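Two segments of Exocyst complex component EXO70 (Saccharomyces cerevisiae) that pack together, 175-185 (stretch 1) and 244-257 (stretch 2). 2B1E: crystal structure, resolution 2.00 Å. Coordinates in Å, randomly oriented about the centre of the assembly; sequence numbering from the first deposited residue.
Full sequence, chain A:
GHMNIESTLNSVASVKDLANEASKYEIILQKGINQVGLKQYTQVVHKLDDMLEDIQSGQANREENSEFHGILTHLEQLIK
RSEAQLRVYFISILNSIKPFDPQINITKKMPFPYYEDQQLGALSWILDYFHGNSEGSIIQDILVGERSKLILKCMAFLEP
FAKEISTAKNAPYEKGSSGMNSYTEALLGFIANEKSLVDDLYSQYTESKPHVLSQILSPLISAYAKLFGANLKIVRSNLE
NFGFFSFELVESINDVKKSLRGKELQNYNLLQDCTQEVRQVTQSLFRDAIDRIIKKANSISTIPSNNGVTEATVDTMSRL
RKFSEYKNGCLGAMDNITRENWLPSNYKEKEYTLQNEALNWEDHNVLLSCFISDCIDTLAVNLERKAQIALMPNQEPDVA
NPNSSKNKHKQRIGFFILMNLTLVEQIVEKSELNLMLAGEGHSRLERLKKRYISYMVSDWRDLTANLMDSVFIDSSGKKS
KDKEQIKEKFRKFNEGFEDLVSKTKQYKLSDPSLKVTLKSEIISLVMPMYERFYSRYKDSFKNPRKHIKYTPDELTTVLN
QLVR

Stretch 1, residues 175-185: KGSSGMNSYTE
Stretch 2 244-257: FFSFELVESINDVK

The most unusual feature of this contact is a very short hydrogen bond from a loop backbone to a helix side chain: Gly 176 N donates to Glu 248 OE1 at 2.5 Å, with an N-H...O angle of 145°. Glu 248 (chi1 m, chi2 t, chi3 -164°) reaches the loop in extended form, while Gly 176 adopts phi/psi 46/36, a positive phi that favours glycine. The loop then turns through Ser 177 (-106/-17), Ser 178 (-57/156) and Gly 179 (-85/-1) into the first helix, where Ser 178 OG (chi1 t) caps the helix by accepting from Met 180 N at 3.2 Å.

This helix runs parallel to the helix of the second stretch, at 4° and with axes 10.1 Å apart. Nearest CA atoms set the register: Gly 176 with Glu 248 (7.1 Å), Met 180 with Leu 249 (7.7 Å) and Thr 184 with Ser 252 (6.3 Å).

Ser 178 CB lies in tight contact with the Phe 245 ring (chi1 t, chi2 56°), 3.1 Å from Phe 245 CE1. The apolar pairs belong to Met 180 (t, p, m), which places CB at the ring edge, 4.0 Å from CZ of Phe 245, and CG 3.8 Å from Leu 249 CD2 (m, t). Further along, Thr 184 (chi1 m) and Ser 252 (chi1 t) both point CA-to-CB toward the partner helix, so their buried hydroxyls meet: Thr 184 OG1 and Ser 252 OG hydrogen-bond at 2.5 Å, joining the helices at their closest register pair. Thr 184 OG1 also donates to Met 180 O at 2.8 Å.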

# COMPACT_ATOMS: atom_id res chain seq x y z
N LYS A 175 -7.05 10.82 -4.18
CA LYS A 175 -6.55 10.02 -3.06
C LYS A 175 -7.42 10.23 -1.83
O LYS A 175 -7.91 11.33 -1.58
CB LYS A 175 -5.10 10.40 -2.74
CG LYS A 175 -4.52 9.65 -1.56
CD LYS A 175 -3.17 10.20 -1.13
CE LYS A 175 -2.64 9.45 0.08
NZ LYS A 175 -1.38 10.05 0.61
N GLY A 176 -7.59 9.16 -1.05
CA GLY A 176 -8.39 9.22 0.16
C GLY A 176 -9.71 9.93 -0.02
O GLY A 176 -10.18 10.61 0.89
N SER A 177 -10.33 9.76 -1.18
CA SER A 177 -11.60 10.42 -1.46
C SER A 177 -12.76 9.43 -1.41
O SER A 177 -13.92 9.83 -1.29
CB SER A 177 -11.55 11.09 -2.83
OG SER A 177 -12.69 11.91 -3.04
N SER A 178 -12.44 8.14 -1.49
CA SER A 178 -13.45 7.09 -1.48
C SER A 178 -14.36 7.10 -0.25
O SER A 178 -13.99 7.61 0.81
CB SER A 178 -12.77 5.72 -1.59
OG SER A 178 -13.73 4.67 -1.53
N GLY A 179 -15.55 6.54 -0.41
CA GLY A 179 -16.50 6.49 0.68
C GLY A 179 -16.25 5.29 1.58
O GLY A 179 -16.95 5.10 2.58
N MET A 180 -15.25 4.49 1.23
CA MET A 180 -14.92 3.31 2.02
C MET A 180 -14.29 3.76 3.33
O MET A 180 -14.34 3.04 4.34
CB MET A 180 -13.95 2.42 1.24
CG MET A 180 -13.83 1.00 1.78
SD MET A 180 -15.32 0.01 1.52
CE MET A 180 -16.26 0.44 2.97
N ASN A 181 -13.71 4.95 3.32
CA ASN A 181 -13.06 5.51 4.51
C ASN A 181 -14.07 5.83 5.61
O ASN A 181 -13.89 5.42 6.76
CB ASN A 181 -12.28 6.78 4.13
CG ASN A 181 -11.21 6.51 3.09
OD1 ASN A 181 -10.36 5.64 3.27
ND2 ASN A 181 -11.25 7.26 1.99
N SER A 182 -15.12 6.57 5.26
CA SER A 182 -16.14 6.93 6.24
C SER A 182 -16.86 5.67 6.71
O SER A 182 -17.02 5.45 7.91
CB SER A 182 -17.16 7.89 5.63
OG SER A 182 -16.56 9.13 5.32
N TYR A 183 -17.28 4.84 5.75
CA TYR A 183 -17.98 3.60 6.05
C TYR A 183 -17.19 2.84 7.11
O TYR A 183 -17.77 2.28 8.05
CB TYR A 183 -18.11 2.74 4.80
CG TYR A 183 -18.97 1.51 4.98
CD1 TYR A 183 -20.33 1.53 4.69
CD2 TYR A 183 -18.42 0.32 5.48
CE1 TYR A 183 -21.13 0.40 4.88
CE2 TYR A 183 -19.20 -0.82 5.67
CZ TYR A 183 -20.56 -0.77 5.37
OH TYR A 183 -21.33 -1.90 5.54
N THR A 184 -15.87 2.82 6.94
CA THR A 184 -14.99 2.13 7.88
C THR A 184 -14.98 2.81 9.24
O THR A 184 -15.12 2.15 10.27
CB THR A 184 -13.54 2.08 7.36
OG1 THR A 184 -13.46 1.22 6.22
CG2 THR A 184 -12.60 1.56 8.44
N GLU A 185 -14.83 4.13 9.24
CA GLU A 185 -14.80 4.89 10.48
C GLU A 185 -16.11 4.70 11.24
O GLU A 185 -16.11 4.56 12.47
CB GLU A 185 -14.57 6.37 10.20
CG GLU A 185 -14.20 7.18 11.43
CD GLU A 185 -14.19 8.67 11.18
OE1 GLU A 185 -13.66 9.10 10.13
OE2 GLU A 185 -14.69 9.42 12.04
N PHE A 244 -4.02 2.22 -6.79
CA PHE A 244 -3.40 2.63 -5.54
C PHE A 244 -4.45 2.68 -4.44
O PHE A 244 -4.13 2.87 -3.27
CB PHE A 244 -2.75 4.01 -5.70
CG PHE A 244 -1.52 3.99 -6.57
CD1 PHE A 244 -1.25 5.05 -7.43
CD2 PHE A 244 -0.64 2.92 -6.53
CE1 PHE A 244 -0.12 5.04 -8.23
CE2 PHE A 244 0.49 2.90 -7.33
CZ PHE A 244 0.75 3.96 -8.19
N PHE A 245 -5.71 2.51 -4.83
CA PHE A 245 -6.80 2.53 -3.87
C PHE A 245 -6.65 1.34 -2.93
O PHE A 245 -7.12 1.37 -1.79
CB PHE A 245 -8.15 2.44 -4.59
CG PHE A 245 -9.33 2.47 -3.66
CD1 PHE A 245 -9.50 3.52 -2.76
CD2 PHE A 245 -10.27 1.44 -3.67
CE1 PHE A 245 -10.57 3.54 -1.88
CE2 PHE A 245 -11.35 1.45 -2.79
CZ PHE A 245 -11.50 2.51 -1.90
N SER A 246 -5.98 0.30 -3.42
CA SER A 246 -5.75 -0.90 -2.63
C SER A 246 -5.05 -0.56 -1.31
O SER A 246 -5.28 -1.21 -0.29
CB SER A 246 -4.92 -1.90 -3.42
OG SER A 246 -3.67 -1.35 -3.78
N PHE A 247 -4.18 0.45 -1.34
CA PHE A 247 -3.47 0.85 -0.13
C PHE A 247 -4.45 1.32 0.93
O PHE A 247 -4.25 1.07 2.12
CB PHE A 247 -2.47 1.97 -0.43
CG PHE A 247 -1.28 1.54 -1.25
CD1 PHE A 247 -0.60 0.36 -0.95
CD2 PHE A 247 -0.83 2.33 -2.31
CE1 PHE A 247 0.53 -0.02 -1.68
CE2 PHE A 247 0.30 1.96 -3.04
CZ PHE A 247 0.98 0.78 -2.73
N GLU A 248 -5.52 2.00 0.51
CA GLU A 248 -6.52 2.49 1.44
C GLU A 248 -7.44 1.36 1.91
O GLU A 248 -8.01 1.43 3.00
CB GLU A 248 -7.36 3.60 0.80
CG GLU A 248 -6.54 4.82 0.39
CD GLU A 248 -7.40 5.92 -0.21
OE1 GLU A 248 -6.84 6.82 -0.86
OE2 GLU A 248 -8.63 5.88 -0.02
N LEU A 249 -7.59 0.34 1.08
CA LEU A 249 -8.42 -0.80 1.44
C LEU A 249 -7.68 -1.64 2.47
O LEU A 249 -8.27 -2.14 3.42
CB LEU A 249 -8.74 -1.65 0.21
CG LEU A 249 -9.71 -1.02 -0.80
CD1 LEU A 249 -9.85 -1.94 -2.02
CD2 LEU A 249 -11.07 -0.80 -0.15
N VAL A 250 -6.37 -1.79 2.28
CA VAL A 250 -5.56 -2.55 3.22
C VAL A 250 -5.68 -1.90 4.59
O VAL A 250 -5.80 -2.59 5.61
CB VAL A 250 -4.06 -2.56 2.79
CG1 VAL A 250 -3.20 -3.13 3.92
CG2 VAL A 250 -3.89 -3.39 1.52
N GLU A 251 -5.66 -0.57 4.62
CA GLU A 251 -5.78 0.18 5.86
C GLU A 251 -7.15 -0.05 6.51
O GLU A 251 -7.27 -0.12 7.73
CB GLU A 251 -5.59 1.67 5.58
CG GLU A 251 -5.85 2.56 6.78
CD GLU A 251 -5.92 4.03 6.42
OE1 GLU A 251 -6.30 4.84 7.30
OE2 GLU A 251 -5.59 4.38 5.26
N SER A 252 -8.17 -0.16 5.67
CA SER A 252 -9.53 -0.39 6.14
C SER A 252 -9.64 -1.73 6.85
O SER A 252 -9.99 -1.78 8.03
CB SER A 252 -10.50 -0.35 4.96
OG SER A 252 -11.84 -0.50 5.40
N ILE A 253 -9.34 -2.81 6.14
CA ILE A 253 -9.42 -4.14 6.72
C ILE A 253 -8.53 -4.29 7.95
O ILE A 253 -8.86 -5.03 8.88
CB ILE A 253 -9.05 -5.24 5.67
CG1 ILE A 253 -9.41 -6.62 6.22
CG2 ILE A 253 -7.57 -5.18 5.34
CD1 ILE A 253 -10.89 -6.85 6.41
N ASN A 254 -7.39 -3.59 7.97
CA ASN A 254 -6.50 -3.65 9.13
C ASN A 254 -7.19 -3.03 10.34
O ASN A 254 -7.19 -3.60 11.42
CB ASN A 254 -5.19 -2.92 8.85
CG ASN A 254 -4.25 -3.70 7.95
OD1 ASN A 254 -4.58 -4.80 7.50
ND2 ASN A 254 -3.08 -3.14 7.69
N ASP A 255 -7.77 -1.84 10.15
CA ASP A 255 -8.46 -1.16 11.25
C ASP A 255 -9.62 -2.00 11.80
O ASP A 255 -9.84 -2.05 13.01
CB ASP A 255 -8.98 0.20 10.79
CG ASP A 255 -7.86 1.23 10.62
OD1 ASP A 255 -6.74 0.97 11.11
OD2 ASP A 255 -8.11 2.29 10.00
N VAL A 256 -10.36 -2.65 10.91
CA VAL A 256 -11.49 -3.46 11.34
C VAL A 256 -10.99 -4.68 12.10
O VAL A 256 -11.51 -5.00 13.17
CB VAL A 256 -12.35 -3.92 10.13
CG1 VAL A 256 -13.40 -4.93 10.59
CG2 VAL A 256 -13.04 -2.72 9.51
N LYS A 257 -9.97 -5.35 11.57
CA LYS A 257 -9.43 -6.53 12.24
C LYS A 257 -8.87 -6.23 13.63
O LYS A 257 -9.07 -7.02 14.56
CB LYS A 257 -8.35 -7.20 11.38
CG LYS A 257 -8.90 -7.88 10.15
CD LYS A 257 -7.93 -8.93 9.60
CE LYS A 257 -6.61 -8.31 9.18
NZ LYS A 257 -5.74 -9.33 8.52